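Sqt1 (Chaetomium thermophilum, PDB 4ZOY) probably captures a newly made ribosomal protein during its translation, acting as a dedicated chaperone built on a WD40 beta-propeller. Local coordinates at residues F83-H88 with R115-S120; I92-F97 with E140-F145; D201-A206 with D218-A223; Q325-N330 with D349-V354; I331-F336 with V376-F381. All blocks are in the same frame, centred on the assembly; numbering follows the deposited sequence.

Contact 1: residues F83-H88 with R115-S120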
# COMPACT_ATOMS: atom_id res chain seq x y z
N PHE A 83 -12.17 7.32 18.03
CA PHE A 83 -12.84 8.19 17.06
C PHE A 83 -13.61 7.36 16.06
O PHE A 83 -13.23 6.23 15.77
CB PHE A 83 -11.83 9.09 16.34
CG PHE A 83 -12.48 10.17 15.50
CD1 PHE A 83 -13.16 11.22 16.11
CD2 PHE A 83 -12.39 10.15 14.12
CE1 PHE A 83 -13.75 12.21 15.35
CE2 PHE A 83 -12.97 11.14 13.35
CZ PHE A 83 -13.66 12.18 13.97
N GLU A 84 -14.70 7.92 15.54
CA GLU A 84 -15.50 7.26 14.53
C GLU A 84 -15.53 8.09 13.26
O GLU A 84 -15.73 9.31 13.31
CB GLU A 84 -16.93 7.01 15.03
CG GLU A 84 -17.00 6.02 16.18
CD GLU A 84 -18.42 5.61 16.51
OE1 GLU A 84 -19.29 5.67 15.62
OE2 GLU A 84 -18.66 5.20 17.67
N ILE A 85 -15.34 7.43 12.13
CA ILE A 85 -15.36 8.11 10.85
C ILE A 85 -16.70 7.88 10.16
O ILE A 85 -16.96 6.79 9.65
CB ILE A 85 -14.22 7.64 9.93
CG1 ILE A 85 -12.87 7.85 10.61
CG2 ILE A 85 -14.28 8.37 8.59
CD1 ILE A 85 -11.71 7.15 9.88
N ASP A 86 -17.54 8.91 10.16
CA ASP A 86 -18.86 8.85 9.54
C ASP A 86 -18.94 9.75 8.32
O ASP A 86 -18.12 10.66 8.15
CB ASP A 86 -19.94 9.25 10.54
CG ASP A 86 -20.04 8.29 11.71
OD1 ASP A 86 -20.06 7.07 11.49
OD2 ASP A 86 -20.09 8.77 12.87
N GLY A 87 -19.93 9.52 7.46
CA GLY A 87 -20.14 10.38 6.31
C GLY A 87 -19.98 9.70 4.97
O GLY A 87 -20.37 10.25 3.94
N HIS A 88 -19.41 8.50 4.96
CA HIS A 88 -19.30 7.76 3.71
C HIS A 88 -20.57 6.95 3.47
O HIS A 88 -21.02 6.21 4.35
CB HIS A 88 -18.07 6.86 3.71
CG HIS A 88 -16.78 7.61 3.59
ND1 HIS A 88 -16.27 8.04 2.38
CD2 HIS A 88 -15.89 8.01 4.53
CE1 HIS A 88 -15.13 8.67 2.58
NE2 HIS A 88 -14.87 8.66 3.88
N ARG A 115 -12.69 12.48 2.70
CA ARG A 115 -12.96 13.26 3.91
C ARG A 115 -11.67 13.53 4.65
O ARG A 115 -10.88 12.61 4.91
CB ARG A 115 -13.97 12.54 4.80
CG ARG A 115 -15.33 12.44 4.14
CD ARG A 115 -16.36 11.71 4.99
NE ARG A 115 -16.59 12.34 6.28
CZ ARG A 115 -17.45 13.34 6.49
NH1 ARG A 115 -18.15 13.83 5.47
NH2 ARG A 115 -17.61 13.84 7.71
N VAL A 116 -11.46 14.80 4.97
CA VAL A 116 -10.22 15.25 5.59
C VAL A 116 -10.43 15.66 7.05
O VAL A 116 -11.27 16.52 7.36
CB VAL A 116 -9.62 16.45 4.82
CG1 VAL A 116 -8.38 16.97 5.52
CG2 VAL A 116 -9.33 16.05 3.37
N TYR A 117 -9.67 15.03 7.94
CA TYR A 117 -9.73 15.30 9.37
C TYR A 117 -8.41 15.82 9.88
O TYR A 117 -7.36 15.25 9.60
CB TYR A 117 -10.10 14.02 10.15
CG TYR A 117 -11.44 13.42 9.80
CD1 TYR A 117 -11.59 12.58 8.70
CD2 TYR A 117 -12.56 13.67 10.58
CE1 TYR A 117 -12.81 12.03 8.37
CE2 TYR A 117 -13.79 13.12 10.26
CZ TYR A 117 -13.91 12.31 9.16
OH TYR A 117 -15.13 11.77 8.85
N ALA A 118 -8.45 16.91 10.65
CA ALA A 118 -7.26 17.38 11.33
C ALA A 118 -6.98 16.51 12.54
O ALA A 118 -7.90 16.12 13.26
CB ALA A 118 -7.41 18.84 11.74
N VAL A 119 -5.71 16.18 12.76
CA VAL A 119 -5.32 15.31 13.85
C VAL A 119 -4.44 16.04 14.85
O VAL A 119 -3.50 16.74 14.47
CB VAL A 119 -4.55 14.07 13.34
CG1 VAL A 119 -4.22 13.12 14.48
CG2 VAL A 119 -5.35 13.36 12.26
N SER A 120 -4.75 15.89 16.14
CA SER A 120 -3.91 16.42 17.20
C SER A 120 -3.56 15.32 18.19
O SER A 120 -4.44 14.61 18.67
CB SER A 120 -4.61 17.57 17.92
OG SER A 120 -4.59 18.74 17.13
O HOH W 1 -16.69 11.50 11.06
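The GH dipeptide that opens a WD repeat, here G87 and H88, meets the third strand of the same repeat, where Y117 takes the place usually held by the tryptophan of the WD pair. The R115 and H88 side chains lie alongside one another, pointing opposite ways, and CD of R115 sits over one face of the imidazole, 3.9 Å from its centroid, a CH-pi contact suited to an aliphatic arginine stem. A bend in that stem (chi3 59°) brings NE round toward Y117, whose OH it meets in the guanidinium plane at 3.0 Å, with a nearly straight N-H (166°). CA of G87 lies over one face of the guanidinium, 4.0 Å from CZ of R115, and a side chain here would run into that carbon. The Y117 hydroxyl also lies 2.7 Å from a water that accepts from D86 N and donates to E84 O. Farther along, F83 turns its edge to the Y117 ring in an offset edge-to-face pair, centroids 5.5 Å apart. An alanine in place of R115 would probably leave the Y117 hydroxyl without the N-H of NE, and E135 on strand 129-136 without its charged mate. S107 and D111 hold H88, and E84 and D86 pair with K46 of their own blade. Strand 83-85 is tied to the next blade by F83 on Y117 and I85 on I92 and L95.

Contact 2: residues I92-F97 with E140-F145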
# COMPACT_ATOMS: atom_id res chain seq x y z
N ILE A 92 -15.66 2.50 2.90
CA ILE A 92 -14.34 3.14 2.95
C ILE A 92 -13.33 2.18 2.34
O ILE A 92 -13.23 1.03 2.76
CB ILE A 92 -13.92 3.53 4.36
CG1 ILE A 92 -14.88 4.58 4.93
CG2 ILE A 92 -12.47 4.06 4.33
CD1 ILE A 92 -14.53 5.09 6.32
N ASN A 93 -12.58 2.65 1.35
CA ASN A 93 -11.68 1.81 0.57
C ASN A 93 -10.21 2.20 0.73
O ASN A 93 -9.31 1.44 0.36
CB ASN A 93 -12.08 1.89 -0.91
CG ASN A 93 -11.52 0.75 -1.72
OD1 ASN A 93 -11.54 -0.40 -1.29
ND2 ASN A 93 -11.01 1.07 -2.90
N ALA A 94 -9.99 3.39 1.29
CA ALA A 94 -8.65 3.94 1.43
C ALA A 94 -8.58 4.82 2.66
O ALA A 94 -9.54 5.54 2.97
CB ALA A 94 -8.27 4.73 0.18
N LEU A 95 -7.45 4.74 3.37
CA LEU A 95 -7.15 5.59 4.52
C LEU A 95 -5.70 5.98 4.50
O LEU A 95 -4.84 5.16 4.17
CB LEU A 95 -7.42 4.88 5.84
CG LEU A 95 -8.88 4.67 6.21
CD1 LEU A 95 -8.95 3.57 7.27
CD2 LEU A 95 -9.48 5.97 6.74
N THR A 96 -5.41 7.22 4.90
CA THR A 96 -4.02 7.56 5.14
C THR A 96 -3.88 8.68 6.17
O THR A 96 -4.72 9.58 6.25
CB THR A 96 -3.31 7.95 3.83
OG1 THR A 96 -1.89 8.00 4.04
CG2 THR A 96 -3.80 9.27 3.34
N PHE A 97 -2.85 8.56 6.99
CA PHE A 97 -2.34 9.69 7.75
C PHE A 97 -1.34 10.39 6.85
O PHE A 97 -0.57 9.73 6.16
CB PHE A 97 -1.67 9.26 9.05
CG PHE A 97 -2.63 8.80 10.11
CD1 PHE A 97 -3.22 9.72 10.97
CD2 PHE A 97 -2.92 7.46 10.27
CE1 PHE A 97 -4.11 9.30 11.96
CE2 PHE A 97 -3.81 7.03 11.26
CZ PHE A 97 -4.40 7.96 12.10
N GLU A 140 -16.06 9.23 -8.78
CA GLU A 140 -17.14 8.38 -8.28
C GLU A 140 -16.65 7.27 -7.35
O GLU A 140 -17.41 6.80 -6.50
CB GLU A 140 -17.90 7.76 -9.45
CG GLU A 140 -18.60 8.78 -10.34
CD GLU A 140 -19.43 8.16 -11.46
OE1 GLU A 140 -19.18 6.99 -11.81
OE2 GLU A 140 -20.33 8.85 -11.97
N GLU A 141 -15.39 6.85 -7.50
CA GLU A 141 -14.85 5.75 -6.69
C GLU A 141 -13.35 5.91 -6.49
O GLU A 141 -12.60 5.92 -7.46
CB GLU A 141 -15.13 4.40 -7.34
CG GLU A 141 -16.57 3.90 -7.21
CD GLU A 141 -16.82 2.61 -7.97
OE1 GLU A 141 -15.85 1.90 -8.32
OE2 GLU A 141 -18.01 2.28 -8.19
N ILE A 142 -12.91 6.01 -5.23
CA ILE A 142 -11.49 6.06 -4.89
C ILE A 142 -10.90 4.66 -4.68
O ILE A 142 -11.39 3.90 -3.85
CB ILE A 142 -11.26 6.88 -3.63
CG1 ILE A 142 -11.62 8.35 -3.91
CG2 ILE A 142 -9.81 6.77 -3.17
CD1 ILE A 142 -11.77 9.20 -2.66
N ASN A 143 -9.84 4.34 -5.42
CA ASN A 143 -9.22 3.02 -5.36
C ASN A 143 -8.05 2.91 -4.39
O ASN A 143 -7.80 1.84 -3.83
CB ASN A 143 -8.78 2.58 -6.75
CG ASN A 143 -9.95 2.25 -7.64
OD1 ASN A 143 -11.03 1.96 -7.14
ND2 ASN A 143 -9.74 2.28 -8.95
N TRP A 144 -7.32 4.01 -4.20
CA TRP A 144 -6.13 4.00 -3.36
C TRP A 144 -5.71 5.42 -3.00
O TRP A 144 -6.05 6.37 -3.70
CB TRP A 144 -4.96 3.27 -4.05
CG TRP A 144 -4.59 3.82 -5.40
CD1 TRP A 144 -5.02 3.36 -6.62
CD2 TRP A 144 -3.74 4.95 -5.68
NE1 TRP A 144 -4.48 4.11 -7.63
CE2 TRP A 144 -3.70 5.10 -7.08
CE3 TRP A 144 -3.01 5.83 -4.88
CZ2 TRP A 144 -2.97 6.12 -7.70
CZ3 TRP A 144 -2.28 6.84 -5.50
CH2 TRP A 144 -2.27 6.97 -6.89
N PHE A 145 -4.99 5.53 -1.89
CA PHE A 145 -4.30 6.75 -1.45
C PHE A 145 -2.81 6.48 -1.38
O PHE A 145 -2.40 5.38 -1.03
CB PHE A 145 -4.72 7.18 -0.05
CG PHE A 145 -6.07 7.83 0.05
CD1 PHE A 145 -6.66 8.45 -1.02
CD2 PHE A 145 -6.71 7.85 1.28
CE1 PHE A 145 -7.92 9.06 -0.88
CE2 PHE A 145 -7.94 8.45 1.42
CZ PHE A 145 -8.54 9.06 0.34
O HOH W 2 -7.08 1.33 -1.14
O HOH W 3 -9.22 -0.60 -4.36
O HOH W 4 -11.56 -0.58 -5.45
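With N93 nearest N143 and A94 nearest W144 along the backbone, strands 92-97 and 142-145 run side by side in the same general direction, their axes 5.9 Å apart at closest and 20° from parallel, as the first, innermost strands of adjacent propeller blades. A classic beta bulge, in which N93 and A94 both face G108, directs both of their side chains at the other strand. The N93 side chain leaves with CG anti to the backbone N (chi1 -162°), and ND2 donates to a lone pair of I142 O at 3.0 Å and 169°, in the plane of both the amide and the carbonyl. Waters fill in around it: one bridges N93 O and N143 O, and a second links N93 ND2 to N143 O. Beyond the asparagines the contact turns apolar. CB of A94 sits over one face of F145, 3.8 Å from the ring centroid, a CH-pi contact that a small residue allows at this spacing. T96 puts CG2 3.8 Å from CD2 of F145. Asparagine thus supplies the donor that bridges the blades where the backbones do not pair, leaving the join part hydrated amide, part methyl-on-ring packing.

Contact 3: residues D201-A206 with D218-A223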
# COMPACT_ATOMS: atom_id res chain seq x y z
N ASP A 201 11.94 10.41 -3.44
CA ASP A 201 12.09 11.85 -3.26
C ASP A 201 10.75 12.60 -3.38
O ASP A 201 10.70 13.82 -3.23
CB ASP A 201 13.12 12.44 -4.24
CG ASP A 201 12.73 12.32 -5.71
OD1 ASP A 201 11.58 11.94 -6.04
OD2 ASP A 201 13.60 12.62 -6.57
N GLY A 202 9.68 11.86 -3.64
CA GLY A 202 8.35 12.46 -3.72
C GLY A 202 8.10 13.34 -4.93
O GLY A 202 7.09 14.04 -4.98
N LEU A 203 9.00 13.33 -5.91
CA LEU A 203 8.83 14.20 -7.08
C LEU A 203 8.07 13.54 -8.23
O LEU A 203 7.50 14.22 -9.08
CB LEU A 203 10.19 14.69 -7.59
CG LEU A 203 10.94 15.59 -6.64
CD1 LEU A 203 12.28 15.99 -7.24
CD2 LEU A 203 10.10 16.83 -6.32
N LEU A 204 8.08 12.21 -8.25
CA LEU A 204 7.41 11.45 -9.29
C LEU A 204 6.33 10.57 -8.69
O LEU A 204 6.49 10.05 -7.58
CB LEU A 204 8.42 10.56 -10.05
CG LEU A 204 9.50 11.34 -10.79
CD1 LEU A 204 10.48 10.36 -11.44
CD2 LEU A 204 8.86 12.25 -11.82
N LEU A 205 5.24 10.40 -9.42
CA LEU A 205 4.14 9.55 -9.00
C LEU A 205 3.84 8.56 -10.12
O LEU A 205 3.43 8.96 -11.20
CB LEU A 205 2.90 10.39 -8.66
CG LEU A 205 1.62 9.63 -8.34
CD1 LEU A 205 1.78 8.79 -7.07
CD2 LEU A 205 0.48 10.62 -8.20
N ALA A 206 4.06 7.28 -9.85
CA ALA A 206 3.82 6.23 -10.84
C ALA A 206 2.48 5.56 -10.58
O ALA A 206 2.24 5.09 -9.48
CB ALA A 206 4.94 5.21 -10.80
N ASP A 218 5.13 14.04 -13.40
CA ASP A 218 6.01 15.09 -12.89
C ASP A 218 5.22 16.05 -11.99
O ASP A 218 4.87 17.15 -12.41
CB ASP A 218 6.63 15.86 -14.07
CG ASP A 218 7.58 16.96 -13.63
OD1 ASP A 218 8.27 16.80 -12.61
OD2 ASP A 218 7.63 17.99 -14.35
N VAL A 219 4.95 15.61 -10.77
CA VAL A 219 3.90 16.24 -9.97
C VAL A 219 4.19 17.70 -9.63
O VAL A 219 3.28 18.54 -9.61
CB VAL A 219 3.67 15.44 -8.67
CG1 VAL A 219 2.74 16.19 -7.72
CG2 VAL A 219 3.07 14.08 -9.03
N PHE A 220 5.46 18.02 -9.38
CA PHE A 220 5.82 19.36 -8.95
C PHE A 220 6.61 20.15 -9.98
O PHE A 220 7.17 21.20 -9.66
CB PHE A 220 6.59 19.28 -7.63
CG PHE A 220 5.80 18.63 -6.53
CD1 PHE A 220 4.77 19.30 -5.89
CD2 PHE A 220 6.07 17.33 -6.16
CE1 PHE A 220 4.03 18.69 -4.89
CE2 PHE A 220 5.34 16.70 -5.15
CZ PHE A 220 4.31 17.38 -4.52
N GLY A 221 6.65 19.66 -11.22
CA GLY A 221 7.17 20.43 -12.34
C GLY A 221 8.68 20.40 -12.48
O GLY A 221 9.25 21.09 -13.35
N VAL A 222 9.36 19.63 -11.64
CA VAL A 222 10.82 19.61 -11.66
C VAL A 222 11.34 18.98 -12.95
O VAL A 222 12.27 19.52 -13.58
CB VAL A 222 11.38 18.86 -10.45
CG1 VAL A 222 12.90 18.71 -10.56
CG2 VAL A 222 11.01 19.61 -9.16
N ALA A 223 10.76 17.86 -13.36
CA ALA A 223 11.25 17.24 -14.58
C ALA A 223 11.01 18.12 -15.79
O ALA A 223 11.85 18.18 -16.68
CB ALA A 223 10.60 15.88 -14.77
O HOH W 5 8.07 16.82 -9.85
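G202 is the first residue of 201-206 to touch the other segment: its O lies near the plane of the F220 ring, at the edge, 3.2 Å from CE2. That carbonyl is buried and has no polar partner in the model. The glycine sits at positive phi, inside an Asx turn closed by D201 OD1, which accepts from L203 N at 2.9 Å. L203 comes next, its side chain crossing that of F220 at about a right angle; one methyl, CD2, reaches both CD2 of F220 and CG2 of V222, at 4.1 Å each. L203 O receives a weak bond from V219 N at 3.4 Å and a better one from a water, which also donates to D218 OD1 and accepts from F220 N. This is the first turn of a WD blade, with its S-P-D-G sequence, packed on the exit of the third strand, where D218 stands at the aspartate position of the WD pair, after Y217 in the tryptophan's place. L204 lays CD2 4.2 Å from CA of D218. The same aspartate begins a type I turn running to G221, and its OD1 accepts from A223 N at 2.8 Å, met from above the carboxylate plane. L205 meets V219, CB to CG2 at 3.7 Å, beside V168 and W198. V219 also lays CG1 over the centre of the F220 ring, which is stacked with H153.

Contact 4: residues Q325-N330 with D349-V354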
# COMPACT_ATOMS: atom_id res chain seq x y z
N GLN A 325 8.13 -13.26 -15.56
CA GLN A 325 6.96 -14.08 -15.47
C GLN A 325 7.15 -15.52 -15.09
O GLN A 325 7.21 -16.49 -15.96
CB GLN A 325 6.17 -14.02 -16.80
CG GLN A 325 4.78 -14.62 -16.78
CD GLN A 325 4.09 -14.62 -18.14
OE1 GLN A 325 4.70 -14.49 -19.17
NE2 GLN A 325 2.81 -14.74 -18.11
N ILE A 326 7.32 -15.53 -13.76
CA ILE A 326 7.56 -16.70 -12.96
C ILE A 326 6.31 -17.15 -12.29
O ILE A 326 6.10 -18.22 -12.12
CB ILE A 326 8.57 -16.36 -11.82
CG1 ILE A 326 9.92 -15.94 -12.35
CG2 ILE A 326 8.73 -17.49 -10.82
CD1 ILE A 326 10.62 -16.98 -13.21
N GLN A 327 5.50 -16.27 -11.84
CA GLN A 327 4.24 -16.65 -11.22
C GLN A 327 3.13 -16.77 -12.26
O GLN A 327 3.35 -16.47 -13.44
CB GLN A 327 3.89 -15.62 -10.14
CG GLN A 327 4.96 -15.60 -9.07
CD GLN A 327 5.05 -14.27 -8.35
OE1 GLN A 327 5.53 -13.29 -8.91
NE2 GLN A 327 4.59 -14.24 -7.10
N SER A 328 1.95 -17.23 -11.85
CA SER A 328 0.96 -17.67 -12.83
C SER A 328 -0.32 -16.85 -12.86
O SER A 328 -1.18 -17.06 -13.71
CB SER A 328 0.59 -19.14 -12.58
OG SER A 328 -0.14 -19.30 -11.37
N ASP A 329 -0.46 -15.90 -11.94
CA ASP A 329 -1.68 -15.12 -11.86
C ASP A 329 -1.32 -13.71 -11.40
O ASP A 329 -0.15 -13.44 -11.09
CB ASP A 329 -2.69 -15.79 -10.91
CG ASP A 329 -4.15 -15.45 -11.22
OD1 ASP A 329 -4.44 -14.43 -11.88
OD2 ASP A 329 -5.03 -16.23 -10.78
N ASN A 330 -2.32 -12.83 -11.35
CA ASN A 330 -2.14 -11.41 -11.06
C ASN A 330 -1.10 -11.11 -9.99
O ASN A 330 -1.11 -11.69 -8.90
CB ASN A 330 -3.46 -10.79 -10.62
CG ASN A 330 -4.52 -10.79 -11.72
OD1 ASN A 330 -4.30 -11.28 -12.82
ND2 ASN A 330 -5.68 -10.21 -11.41
N ASP A 349 -1.96 -16.33 -7.17
CA ASP A 349 -1.82 -17.78 -7.13
C ASP A 349 -1.25 -18.31 -5.81
O ASP A 349 -1.03 -19.51 -5.67
CB ASP A 349 -0.97 -18.28 -8.31
CG ASP A 349 0.51 -17.90 -8.22
OD1 ASP A 349 1.00 -17.43 -7.17
OD2 ASP A 349 1.20 -18.12 -9.23
N GLY A 350 -1.03 -17.42 -4.84
CA GLY A 350 -0.57 -17.83 -3.53
C GLY A 350 0.94 -17.78 -3.29
O GLY A 350 1.40 -18.05 -2.18
N SER A 351 1.70 -17.45 -4.33
CA SER A 351 3.16 -17.46 -4.22
C SER A 351 3.75 -16.07 -4.05
O SER A 351 3.13 -15.07 -4.39
CB SER A 351 3.79 -18.10 -5.46
OG SER A 351 3.62 -17.27 -6.60
N ILE A 352 4.96 -16.05 -3.51
CA ILE A 352 5.78 -14.86 -3.49
C ILE A 352 7.01 -15.19 -4.30
O ILE A 352 7.54 -16.30 -4.20
CB ILE A 352 6.16 -14.46 -2.05
CG1 ILE A 352 4.89 -14.11 -1.25
CG2 ILE A 352 7.18 -13.30 -2.06
CD1 ILE A 352 5.15 -13.96 0.23
N ALA A 353 7.46 -14.25 -5.12
CA ALA A 353 8.71 -14.41 -5.85
C ALA A 353 9.66 -13.28 -5.50
O ALA A 353 9.24 -12.14 -5.28
CB ALA A 353 8.44 -14.47 -7.34
N VAL A 354 10.94 -13.61 -5.40
CA VAL A 354 11.97 -12.67 -4.99
C VAL A 354 13.00 -12.59 -6.10
O VAL A 354 13.52 -13.62 -6.54
CB VAL A 354 12.63 -13.09 -3.67
CG1 VAL A 354 13.66 -12.06 -3.21
CG2 VAL A 354 11.57 -13.30 -2.60
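Two donors of S328 grip OD2 of D349: the backbone N at 2.9 Å and the hydroxyl OG at 2.8 Å, the latter on the anti lone pair. D349 is the aspartate of the tight turn between the second and third strands of a WD blade, and it faces the loop that leads into the first strand. Its CG lies between the backbone N and the carbonyl carbon (chi1 70°), and its other oxygen turns back on its own segment, where OD1 accepts from S351 N, making an Asx turn, and from S351 OG at 2.7 Å. A carboxylate suits the place, each oxygen taking two donors; an alanine here would probably leave both serine hydroxyls and two backbone N-H groups without their acceptor, freeing the loop and the turn to shift apart. Having given its proton to D349, S351 OG can accept from Q327 NE2 at 3.2 Å, in the amide plane and at 156°. Q327 stands where a WD repeat usually has the histidine of its GH pair, and its amide also donates to A345 O. A353, small enough to lie against the flat of this amide, places CB 3.5 Å from both OE1 and CD of Q327.

Contact 5: residues I331-F336 with V376-F381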
# COMPACT_ATOMS: atom_id res chain seq x y z
N ILE A 331 -0.19 -10.19 -10.31
CA ILE A 331 0.72 -9.67 -9.30
C ILE A 331 -0.00 -8.55 -8.57
O ILE A 331 -0.19 -7.45 -9.10
CB ILE A 331 2.02 -9.16 -9.91
CG1 ILE A 331 2.73 -10.28 -10.69
CG2 ILE A 331 2.91 -8.57 -8.80
CD1 ILE A 331 2.95 -11.56 -9.90
N GLU A 332 -0.44 -8.84 -7.35
CA GLU A 332 -1.27 -7.90 -6.62
C GLU A 332 -0.47 -7.00 -5.69
O GLU A 332 -1.00 -6.00 -5.20
CB GLU A 332 -2.34 -8.65 -5.83
CG GLU A 332 -3.43 -9.27 -6.71
CD GLU A 332 -4.33 -8.23 -7.38
OE1 GLU A 332 -4.23 -7.03 -7.05
OE2 GLU A 332 -5.15 -8.62 -8.25
N SER A 333 0.79 -7.35 -5.44
CA SER A 333 1.60 -6.57 -4.53
C SER A 333 3.08 -6.68 -4.90
O SER A 333 3.58 -7.78 -5.15
CB SER A 333 1.35 -7.03 -3.09
OG SER A 333 2.12 -6.26 -2.19
N LEU A 334 3.77 -5.54 -4.92
CA LEU A 334 5.17 -5.42 -5.28
C LEU A 334 5.87 -4.58 -4.23
O LEU A 334 5.33 -3.54 -3.82
CB LEU A 334 5.36 -4.73 -6.64
CG LEU A 334 5.11 -5.53 -7.91
CD1 LEU A 334 5.00 -4.58 -9.11
CD2 LEU A 334 6.24 -6.51 -8.08
N ALA A 335 7.06 -4.99 -3.81
CA ALA A 335 7.85 -4.17 -2.90
C ALA A 335 9.33 -4.33 -3.14
O ALA A 335 9.85 -5.45 -3.21
CB ALA A 335 7.52 -4.51 -1.46
N PHE A 336 10.02 -3.21 -3.29
CA PHE A 336 11.48 -3.20 -3.23
C PHE A 336 11.94 -3.17 -1.79
O PHE A 336 11.39 -2.43 -0.96
CB PHE A 336 12.05 -1.97 -3.96
CG PHE A 336 11.97 -2.05 -5.46
CD1 PHE A 336 13.00 -2.62 -6.20
CD2 PHE A 336 10.88 -1.54 -6.13
CE1 PHE A 336 12.94 -2.68 -7.59
CE2 PHE A 336 10.80 -1.59 -7.52
CZ PHE A 336 11.84 -2.15 -8.25
N VAL A 376 -2.10 -13.83 -2.38
CA VAL A 376 -1.24 -13.00 -1.57
C VAL A 376 -1.66 -11.57 -1.81
O VAL A 376 -1.54 -11.06 -2.93
CB VAL A 376 0.25 -13.18 -1.91
CG1 VAL A 376 1.12 -12.37 -0.96
CG2 VAL A 376 0.64 -14.64 -1.86
N VAL A 377 -2.18 -10.93 -0.78
CA VAL A 377 -2.81 -9.63 -0.90
C VAL A 377 -1.80 -8.48 -0.78
O VAL A 377 -1.88 -7.47 -1.51
CB VAL A 377 -3.92 -9.48 0.16
CG1 VAL A 377 -4.45 -8.06 0.22
CG2 VAL A 377 -5.05 -10.49 -0.14
N LYS A 378 -0.86 -8.63 0.14
CA LYS A 378 0.12 -7.58 0.40
C LYS A 378 1.42 -8.16 0.88
O LYS A 378 1.43 -9.09 1.69
CB LYS A 378 -0.43 -6.61 1.46
CG LYS A 378 0.54 -5.49 1.84
CD LYS A 378 -0.10 -4.51 2.80
CE LYS A 378 0.93 -3.51 3.33
NZ LYS A 378 0.27 -2.34 4.00
N VAL A 379 2.52 -7.61 0.37
CA VAL A 379 3.85 -7.87 0.91
C VAL A 379 4.49 -6.54 1.25
O VAL A 379 4.28 -5.53 0.54
CB VAL A 379 4.75 -8.66 -0.07
CG1 VAL A 379 4.13 -9.99 -0.43
CG2 VAL A 379 5.07 -7.84 -1.36
N GLU A 380 5.25 -6.51 2.33
CA GLU A 380 5.87 -5.26 2.79
C GLU A 380 7.08 -5.55 3.64
O GLU A 380 7.00 -6.34 4.59
CB GLU A 380 4.86 -4.40 3.56
CG GLU A 380 5.42 -3.04 3.97
CD GLU A 380 4.46 -2.29 4.87
OE1 GLU A 380 3.52 -1.64 4.35
OE2 GLU A 380 4.64 -2.35 6.10
N PHE A 381 8.21 -4.92 3.31
CA PHE A 381 9.43 -5.12 4.09
C PHE A 381 9.37 -4.41 5.42
O PHE A 381 8.84 -3.29 5.52
CB PHE A 381 10.66 -4.64 3.32
CG PHE A 381 11.07 -5.56 2.22
CD1 PHE A 381 11.96 -6.59 2.46
CD2 PHE A 381 10.56 -5.40 0.93
CE1 PHE A 381 12.34 -7.46 1.43
CE2 PHE A 381 10.93 -6.26 -0.09
CZ PHE A 381 11.82 -7.29 0.16
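S333 and V379 hold the centre of this contact, which pairs strands 331-336 and 376-381, the innermost of two adjacent blades, with axes 5.7 Å apart and within 3° of parallel. The serine sets OG anti to its backbone N (chi1 -179°), and OG accepts from V379 N at 2.9 Å and 164°. V379 keeps CG1 beside its backbone N, leaving CG2 in the crowded position between N and the carbonyl carbon, 3.4 Å from S333 OG. A335, a small residue, fits between the strands: CB is 4.1 Å from CG2 of V379 and 4.0 Å from CD2 of F381. F381 has CG beside its backbone N (chi1 -75°), and the ring turns its edge to A335 O, 3.4 Å from CE2. E332 brings only CB up to V376 O, a buried carbonyl without a partner in the model; a bend at chi2 turns CD, and the chain end leads away. K378, extended, points away and donates to F460 O, besides a weak salt bridge with E380 and a cation-pi contact with the F460 ring. A serine hydroxyl thus accepts a strand N-H that the neighbouring backbone does not meet, while A335, V379 and F381 pack the rest.

The eight four-stranded blades follow one another along the chain, and strand 9-11 joins 478-482 to close the ring. Contact 1 closes a loop of 26 residues from a blade's outer edge to the next blade; contact 2 opens inside it and ends beyond it, so the two cross, touching also where V119 meets F97. Contact 3 stands alone, closing 11 residues within one blade. Contact 4 closes 18 residues within one repeat and crosses contact 5: 325-330 leads straight into 331-336, and V376 packs on G350, S351 and I352. Contacts 2 and 5 each span about 40 residues, from one blade's inner strand to the next, while 1 and 4 lie on opposite sides of the chain's centre.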